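Local coordinates for protein phosphoribosylaminoimidazole-succinocarboxamide synthase (Saccharomyces cerevisiae, PDB 2CNQ) that joins 4-carboxy-5-aminoimidazole ribotide to aspartate at the expense of ATP, forming SAICAR in de novo purine biosynthesis, at residues S240-N245 with D259-R264; G54-K59 with K291-Y296. All coordinates share one frame; numbering follows the deposited sequence. Where two conformers were deposited one is given.

Interaction 1 (S240-N245 with D259-R264); sequences SSRFWN and DKQFLR. With AMZ (aminoimidazole 4-carboxamide ribonucleotide), chain C; ADP (adenosine-5'-diphosphate), chain F.
Arg242 and Gln261 meet directly beside the bound AMZ. Arg242 NH2 donates to phosphate oxygen OP2 of AMZ at 2.7 Å, a nearly straight bond (168°), and also pairs with Asp215 in a salt bridge; the ribose carbon C3 lies over one face of the guanidinium, toward its rim. Arg264 reads the same ribose from the helix side, NH2 donating to AMZ O1 at 2.9 Å, and its NE donates to ADP O1A at 2.8 Å, so this side chain joins the two ligands.

Behind this first shell lies Gln261 OE1. Arg242 grips it side-on through NE and NH1, each at 2.9 Å, from one face of the amide plane; Arg264 NH1 reaches it from the other. The shared oxygen is likely to ease the approach of two like charges, Arg242 NE and Arg264 NH1 being 4.0 Å apart. Gln261 NE2 is in turn held by Asp265.

Further out, Asp259 ties strand to helix: OD2 accepts from Phe243 N at 2.7 Å, and OD1 makes the capping bond to Gln261 N, also 2.7 Å. Water 3 links OD2 to Trp244 NE1.

The contact thus fastens the start of helix 261-269 to the end of strand 228-245, which runs between strands 73-74 and 211-223 of the mixed sheet; Phe262 extends to helix 282-300.

Interaction 2 (G54-K59 with K291-Y296); sequences GILLTK and KYIEAY
Gly54 O is gripped twice, by Thr58 OG1 at 2.8 Å and Thr58 N at 3.0 Å, from opposite faces of its carbonyl plane, in the helical turn that carries Leu56 against Tyr292, Ile293 and Tyr296. No hydrogen bond crosses between 54-59 and 291-296, so the contact itself rests on apolar surfaces.

Leu56 is its centre. Its CG is anti to the backbone N (chi1 -173°), and from there CD1 enters between Tyr292 and Tyr296, one turn apart on the facing helix, with Ile293 beside them. Leu56 CD1 lies 3.5 Å from the backbone oxygen Tyr292 O. The same Leu56 CD1 is 3.7 Å from both Ile293 CG1 and Tyr296 CB. The side chains of Leu56 and Tyr296 pass one another in opposite senses, with Leu56 CG near Tyr296 CB and CD2. An alanine here would probably open a gap facing Tyr292 O, Ile293 CG1 and Tyr296 CB, leaving the Tyr296 side chain less firmly placed.

Two flanking contacts widen the patch. Leu56 CD2 and Leu57 CD2 both lie at the edge of the Tyr292 ring, with Leu57 CD2 4.3 Å from Tyr292 CE1. Lys59 CB approaches Tyr296 CE2 to 3.9 Å, whereas its NZ leads away to a salt bridge with Asp104.

The segment axes come within 10.5 Å and their N-to-C directions differ by 21°, a nearly parallel pairing of helices 53-67 and 282-300. Strand 228-245 adjoins them through Pro238, which touches Leu56 and Tyr292, and Trp304 packs on Leu56 and Ile293.

Helix 282-300 connects the two contacts, whose centres are about 12 Å apart. It packs on interaction 1: Tyr292 OH lies 3.2 Å from Lys260 CB, Tyr292 CE2 3.5 Å from Asp259 C, Lys291 CE 3.4 Å from Phe262 CD2, and Ala295 CB 3.8 Å from Phe243 CD1. Interaction 1 supplies part of the AMZ and ADP sites, whereas interaction 2 backs the same region from further out, as Tyr292 OH is hydrogen-bonded to Asp239 of the AMZ pocket. The nearest atoms of the Lys59 side chain and a bound AMP are about 4 Å apart, in a separate pocket. Along the chain, interaction 1 is nested within the loop that interaction 2 closes.

Interaction 1 (S240-N245 with D259-R264)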
loop_
_atom_site.group_PDB
_atom_site.type_symbol
_atom_site.label_atom_id
_atom_site.label_comp_id
_atom_site.label_asym_id
_atom_site.label_seq_id
_atom_site.Cartn_x
_atom_site.Cartn_y
_atom_site.Cartn_z
ATOM N N SER A 240 -1.148 -2.490 -1.333
ATOM C CA SER A 240 0.036 -2.561 -0.529
ATOM C C SER A 240 0.139 -3.825 0.283
ATOM O O SER A 240 1.120 -3.996 0.971
ATOM C CB SER A 240 0.120 -1.384 0.387
ATOM O OG SER A 240 -0.809 -1.464 1.416
ATOM N N SER A 241 -0.844 -4.688 0.214
ATOM C CA SER A 241 -0.959 -5.800 1.124
ATOM C C SER A 241 -1.535 -6.968 0.461
ATOM O O SER A 241 -2.169 -6.854 -0.573
ATOM C CB SER A 241 -1.919 -5.423 2.245
ATOM O OG SER A 241 -1.654 -4.139 2.734
ATOM N N ARG A 242 -1.409 -8.104 1.129
ATOM C CA ARG A 242 -2.151 -9.276 0.781
ATOM C C ARG A 242 -3.100 -9.569 1.889
ATOM O O ARG A 242 -2.727 -9.621 3.046
ATOM C CB ARG A 242 -1.247 -10.436 0.535
ATOM C CG ARG A 242 -0.503 -10.293 -0.730
ATOM C CD ARG A 242 0.502 -11.377 -0.850
ATOM N NE ARG A 242 1.219 -11.252 -2.099
ATOM C CZ ARG A 242 2.523 -11.277 -2.223
ATOM N NH1 ARG A 242 3.013 -11.256 -3.432
ATOM N NH2 ARG A 242 3.332 -11.300 -1.187
ATOM N N PHE A 243 -4.354 -9.714 1.505
ATOM C CA PHE A 243 -5.427 -9.971 2.409
ATOM C C PHE A 243 -6.063 -11.276 2.063
ATOM O O PHE A 243 -6.507 -11.461 0.941
ATOM C CB PHE A 243 -6.459 -8.882 2.303
ATOM C CG PHE A 243 -5.982 -7.542 2.677
ATOM C CD1 PHE A 243 -6.194 -6.463 1.852
ATOM C CD2 PHE A 243 -5.360 -7.321 3.872
ATOM C CE1 PHE A 243 -5.821 -5.192 2.241
ATOM C CE2 PHE A 243 -4.963 -6.062 4.238
ATOM C CZ PHE A 243 -5.212 -4.993 3.426
ATOM N N TRP A 244 -6.119 -12.150 3.046
ATOM C CA TRP A 244 -6.690 -13.452 2.885
ATOM C C TRP A 244 -7.874 -13.586 3.774
ATOM O O TRP A 244 -7.962 -13.021 4.827
ATOM C CB TRP A 244 -5.689 -14.501 3.263
ATOM C CG TRP A 244 -4.499 -14.513 2.413
ATOM C CD1 TRP A 244 -4.381 -14.039 1.151
ATOM C CD2 TRP A 244 -3.245 -15.061 2.751
ATOM N NE1 TRP A 244 -3.135 -14.259 0.693
ATOM C CE2 TRP A 244 -2.416 -14.902 1.656
ATOM C CE3 TRP A 244 -2.739 -15.667 3.900
ATOM C CZ2 TRP A 244 -1.126 -15.357 1.645
ATOM C CZ3 TRP A 244 -1.462 -16.101 3.902
ATOM C CH2 TRP A 244 -0.652 -15.934 2.784
ATOM N N ASN A 245 -8.811 -14.376 3.328
ATOM C CA ASN A 245 -9.947 -14.705 4.135
ATOM C C ASN A 245 -9.547 -15.710 5.176
ATOM O O ASN A 245 -9.053 -16.783 4.863
ATOM C CB ASN A 245 -11.013 -15.248 3.216
ATOM C CG ASN A 245 -12.276 -15.527 3.920
ATOM O OD1 ASN A 245 -13.163 -14.665 3.940
ATOM N ND2 ASN A 245 -12.410 -16.675 4.477
ATOM N N ASP A 259 -6.988 -8.715 -2.952
ATOM C CA ASP A 259 -5.910 -7.785 -3.118
ATOM C C ASP A 259 -5.387 -7.914 -4.518
ATOM O O ASP A 259 -5.931 -8.599 -5.357
ATOM C CB ASP A 259 -4.843 -8.086 -2.080
ATOM C CG ASP A 259 -4.410 -9.514 -2.143
ATOM O OD1 ASP A 259 -4.081 -9.962 -3.246
ATOM O OD2 ASP A 259 -4.499 -10.235 -1.186
ATOM N N LYS A 260 -4.311 -7.225 -4.784
ATOM C CA LYS A 260 -3.773 -7.172 -6.106
ATOM C C LYS A 260 -3.271 -8.495 -6.573
ATOM O O LYS A 260 -3.037 -8.647 -7.755
ATOM C CB LYS A 260 -2.631 -6.184 -6.164
ATOM C CG LYS A 260 -2.294 -5.806 -7.597
ATOM C CD LYS A 260 -0.952 -5.159 -7.738
ATOM C CE LYS A 260 -0.865 -3.857 -7.027
ATOM N NZ LYS A 260 0.221 -3.019 -7.616
ATOM N N GLN A 261 -3.013 -9.425 -5.678
ATOM C CA GLN A 261 -2.482 -10.685 -6.103
ATOM C C GLN A 261 -3.383 -11.348 -7.115
ATOM O O GLN A 261 -2.902 -12.048 -7.977
ATOM C CB GLN A 261 -2.228 -11.621 -4.936
ATOM C CG GLN A 261 -1.305 -12.729 -5.293
ATOM C CD GLN A 261 0.068 -12.202 -5.595
ATOM O OE1 GLN A 261 0.557 -11.321 -4.912
ATOM N NE2 GLN A 261 0.693 -12.734 -6.629
ATOM N N PHE A 262 -4.671 -11.122 -7.049
ATOM C CA PHE A 262 -5.554 -11.680 -8.019
ATOM C C PHE A 262 -5.128 -11.246 -9.403
ATOM O O PHE A 262 -5.092 -12.028 -10.329
ATOM C CB PHE A 262 -6.938 -11.189 -7.734
ATOM C CG PHE A 262 -7.885 -11.524 -8.800
ATOM C CD1 PHE A 262 -8.365 -10.535 -9.614
ATOM C CD2 PHE A 262 -8.255 -12.827 -9.032
ATOM C CE1 PHE A 262 -9.213 -10.829 -10.636
ATOM C CE2 PHE A 262 -9.108 -13.126 -10.045
ATOM C CZ PHE A 262 -9.585 -12.122 -10.858
ATOM N N LEU A 263 -4.852 -9.962 -9.564
ATOM C CA LEU A 263 -4.468 -9.441 -10.853
ATOM C C LEU A 263 -3.114 -9.927 -11.214
ATOM O O LEU A 263 -2.893 -10.333 -12.330
ATOM C CB LEU A 263 -4.505 -7.934 -10.841
ATOM C CG LEU A 263 -3.975 -7.310 -12.109
ATOM C CD1 LEU A 263 -4.799 -7.690 -13.325
ATOM C CD2 LEU A 263 -3.879 -5.823 -11.953
ATOM N N ARG A 264 -2.178 -9.882 -10.294
ATOM C CA ARG A 264 -0.856 -10.387 -10.580
ATOM C C ARG A 264 -0.936 -11.786 -11.105
ATOM O O ARG A 264 -0.310 -12.134 -12.098
ATOM C CB ARG A 264 -0.032 -10.376 -9.329
ATOM C CG ARG A 264 0.289 -9.032 -8.785
ATOM C CD ARG A 264 1.073 -9.182 -7.557
ATOM N NE ARG A 264 1.379 -7.906 -6.937
ATOM C CZ ARG A 264 1.095 -7.591 -5.692
ATOM N NH1 ARG A 264 0.512 -8.443 -4.880
ATOM N NH2 ARG A 264 1.386 -6.384 -5.280
HETATM O O5 AMZ C . 4.223 -1.134 -3.999
HETATM C C6 AMZ C . 5.238 -1.760 -3.778
HETATM N N2 AMZ C . 6.436 -1.397 -4.220
HETATM C C3A AMZ C . 5.202 -2.965 -2.971
HETATM C C7A AMZ C . 4.084 -3.539 -2.448
HETATM N N3 AMZ C . 2.791 -3.164 -2.439
HETATM N N1 AMZ C . 6.278 -3.707 -2.656
HETATM C C5 AMZ C . 5.841 -4.716 -1.938
HETATM N N AMZ C . 4.496 -4.637 -1.816
HETATM C C1 AMZ C . 3.671 -5.529 -1.041
HETATM C C2 AMZ C . 3.021 -6.619 -1.840
HETATM C C3 AMZ C . 2.840 -7.701 -0.815
HETATM O O2 AMZ C . 1.687 -7.364 -0.076
HETATM O O1 AMZ C . 1.820 -6.147 -2.411
HETATM O O AMZ C . 4.535 -6.193 -0.162
HETATM C C AMZ C . 4.084 -7.524 0.041
HETATM C C4 AMZ C . 5.180 -8.490 -0.267
HETATM O O3 AMZ C . 5.329 -8.570 -1.675
HETATM P P AMZ C . 6.318 -9.673 -2.268
HETATM O OP1 AMZ C . 7.711 -9.242 -1.948
HETATM O O4 AMZ C . 6.035 -9.637 -3.751
HETATM O OP2 AMZ C . 6.014 -10.998 -1.650
HETATM P PB ADP F . 3.444 -2.538 -8.865
HETATM O O1B ADP F . 3.543 -1.561 -9.988
HETATM O O2B ADP F . 4.556 -2.436 -7.856
HETATM O O3B ADP F . 2.047 -2.539 -8.287
HETATM P PA ADP F . 3.525 -5.022 -8.192
HETATM O O1A ADP F . 3.155 -6.412 -8.541
HETATM O O2A ADP F . 2.600 -4.584 -7.116
HETATM O O3A ADP F . 3.660 -4.032 -9.411
HETATM O "O5'" ADP F . 4.963 -4.924 -7.581
HETATM C "C5'" ADP F . 5.163 -5.360 -6.254
HETATM C "C4'" ADP F . 6.621 -5.412 -5.844
HETATM O "O4'" ADP F . 7.243 -6.428 -6.623
HETATM C "C3'" ADP F . 7.296 -4.097 -6.133
HETATM O "O3'" ADP F . 8.319 -3.869 -5.181
HETATM C "C2'" ADP F . 7.871 -4.347 -7.492
HETATM O "O2'" ADP F . 9.016 -3.564 -7.709
HETATM C "C1'" ADP F . 8.237 -5.811 -7.421
HETATM N N9 ADP F . 8.219 -6.464 -8.724
HETATM C C8 ADP F . 7.333 -6.223 -9.675
HETATM N N7 ADP F . 7.582 -6.967 -10.760
HETATM C C5 ADP F . 8.640 -7.710 -10.482
HETATM C C6 ADP F . 9.356 -8.708 -11.247
HETATM N N6 ADP F . 8.938 -8.994 -12.503
HETATM N N1 ADP F . 10.415 -9.271 -10.638
HETATM C C2 ADP F . 10.802 -8.937 -9.370
HETATM N N3 ADP F . 10.161 -8.019 -8.609
HETATM C C4 ADP F . 9.081 -7.388 -9.127
HETATM O O HOH W 1 -0.773 -6.615 -2.921
HETATM O O HOH W 2 -1.324 -7.635 -3.063
HETATM O O HOH W 3 -3.082 -12.648 -1.700
#

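Interaction 2 (G54-K59 with K291-Y296)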
loop_
_atom_site.group_PDB
_atom_site.type_symbol
_atom_site.label_atom_id
_atom_site.label_comp_id
_atom_site.label_asym_id
_atom_site.label_seq_id
_atom_site.Cartn_x
_atom_site.Cartn_y
_atom_site.Cartn_z
ATOM N N GLY A 54 -8.916 4.197 -6.550
ATOM C CA GLY A 54 -8.182 5.183 -5.822
ATOM C C GLY A 54 -8.924 5.747 -4.671
ATOM O O GLY A 54 -8.338 6.125 -3.668
ATOM N N ILE A 55 -10.232 5.825 -4.784
ATOM C CA ILE A 55 -11.034 6.215 -3.650
ATOM C C ILE A 55 -10.866 5.180 -2.557
ATOM O O ILE A 55 -10.678 5.492 -1.415
ATOM C CB ILE A 55 -12.479 6.366 -4.059
ATOM C CG1 ILE A 55 -12.608 7.546 -5.027
ATOM C CG2 ILE A 55 -13.323 6.556 -2.834
ATOM C CD1 ILE A 55 -13.972 7.697 -5.595
ATOM N N LEU A 56 -10.916 3.915 -2.921
ATOM C CA LEU A 56 -10.742 2.863 -1.933
ATOM C C LEU A 56 -9.408 2.943 -1.292
ATOM O O LEU A 56 -9.292 2.831 -0.071
ATOM C CB LEU A 56 -10.978 1.538 -2.587
ATOM C CG LEU A 56 -11.006 0.361 -1.649
ATOM C CD1 LEU A 56 -11.893 -0.677 -2.225
ATOM C CD2 LEU A 56 -9.656 -0.224 -1.402
ATOM N N LEU A 57 -8.367 3.151 -2.058
ATOM C CA LEU A 57 -7.049 3.212 -1.456
ATOM C C LEU A 57 -6.967 4.356 -0.506
ATOM O O LEU A 57 -6.327 4.250 0.521
ATOM C CB LEU A 57 -5.998 3.371 -2.506
ATOM C CG LEU A 57 -5.947 2.312 -3.573
ATOM C CD1 LEU A 57 -4.876 2.665 -4.545
ATOM C CD2 LEU A 57 -5.775 0.950 -3.009
ATOM N N THR A 58 -7.583 5.455 -0.861
ATOM C CA THR A 58 -7.567 6.619 -0.044
ATOM C C THR A 58 -8.313 6.372 1.218
ATOM O O THR A 58 -7.818 6.585 2.303
ATOM C CB THR A 58 -8.156 7.787 -0.810
ATOM O OG1 THR A 58 -7.368 8.049 -1.956
ATOM C CG2 THR A 58 -8.181 9.023 0.009
ATOM N N LYS A 59 -9.552 5.942 1.087
ATOM C CA LYS A 59 -10.379 5.755 2.242
ATOM C C LYS A 59 -9.832 4.701 3.166
ATOM O O LYS A 59 -9.872 4.833 4.358
ATOM C CB LYS A 59 -11.770 5.365 1.776
ATOM C CG LYS A 59 -12.466 6.426 0.945
ATOM C CD LYS A 59 -12.669 7.780 1.624
ATOM C CE LYS A 59 -13.202 8.787 0.589
ATOM N NZ LYS A 59 -13.741 10.028 1.219
ATOM N N LYS A 291 -12.883 -7.644 -5.153
ATOM C CA LYS A 291 -12.001 -8.136 -4.117
ATOM C C LYS A 291 -11.516 -7.016 -3.260
ATOM O O LYS A 291 -11.441 -7.149 -2.059
ATOM C CB LYS A 291 -10.842 -8.864 -4.758
ATOM C CG LYS A 291 -11.212 -10.251 -5.165
ATOM C CD LYS A 291 -10.100 -10.894 -6.007
ATOM C CE LYS A 291 -10.352 -12.322 -6.354
ATOM N NZ LYS A 291 -10.553 -13.177 -5.172
ATOM N N TYR A 292 -11.131 -5.908 -3.875
ATOM C CA TYR A 292 -10.651 -4.791 -3.110
ATOM C C TYR A 292 -11.738 -4.298 -2.215
ATOM O O TYR A 292 -11.490 -3.965 -1.070
ATOM C CB TYR A 292 -10.195 -3.668 -4.015
ATOM C CG TYR A 292 -8.794 -3.799 -4.518
ATOM C CD1 TYR A 292 -7.956 -2.725 -4.418
ATOM C CD2 TYR A 292 -8.315 -4.956 -5.091
ATOM C CE1 TYR A 292 -6.667 -2.789 -4.883
ATOM C CE2 TYR A 292 -7.038 -5.025 -5.567
ATOM C CZ TYR A 292 -6.222 -3.932 -5.471
ATOM O OH TYR A 292 -4.981 -4.050 -5.969
ATOM N N ILE A 293 -12.942 -4.192 -2.748
ATOM C CA ILE A 293 -14.031 -3.686 -1.938
ATOM C C ILE A 293 -14.339 -4.632 -0.811
ATOM O O ILE A 293 -14.641 -4.187 0.267
ATOM C CB ILE A 293 -15.223 -3.395 -2.835
ATOM C CG1 ILE A 293 -14.931 -2.133 -3.633
ATOM C CG2 ILE A 293 -16.475 -3.242 -2.018
ATOM C CD1 ILE A 293 -15.859 -1.895 -4.780
ATOM N N GLU A 294 -14.256 -5.925 -1.043
ATOM C CA GLU A 294 -14.498 -6.852 0.036
ATOM C C GLU A 294 -13.475 -6.680 1.120
ATOM O O GLU A 294 -13.802 -6.687 2.285
ATOM C CB GLU A 294 -14.517 -8.253 -0.494
ATOM C CG GLU A 294 -14.768 -9.295 0.558
ATOM C CD GLU A 294 -16.146 -9.248 1.171
ATOM O OE1 GLU A 294 -16.373 -10.057 2.071
ATOM O OE2 GLU A 294 -17.013 -8.512 0.723
ATOM N N ALA A 295 -12.218 -6.529 0.743
ATOM C CA ALA A 295 -11.216 -6.270 1.739
ATOM C C ALA A 295 -11.567 -5.013 2.493
ATOM O O ALA A 295 -11.488 -4.970 3.700
ATOM C CB ALA A 295 -9.871 -6.144 1.124
ATOM N N TYR A 296 -11.898 -3.968 1.768
ATOM C CA TYR A 296 -12.234 -2.716 2.384
ATOM C C TYR A 296 -13.346 -2.881 3.359
ATOM O O TYR A 296 -13.281 -2.403 4.465
ATOM C CB TYR A 296 -12.612 -1.710 1.307
ATOM C CG TYR A 296 -13.155 -0.458 1.868
ATOM C CD1 TYR A 296 -14.509 -0.309 2.102
ATOM C CD2 TYR A 296 -12.328 0.575 2.222
ATOM C CE1 TYR A 296 -15.001 0.834 2.664
ATOM C CE2 TYR A 296 -12.814 1.707 2.787
ATOM C CZ TYR A 296 -14.147 1.825 3.007
ATOM O OH TYR A 296 -14.607 2.974 3.584
#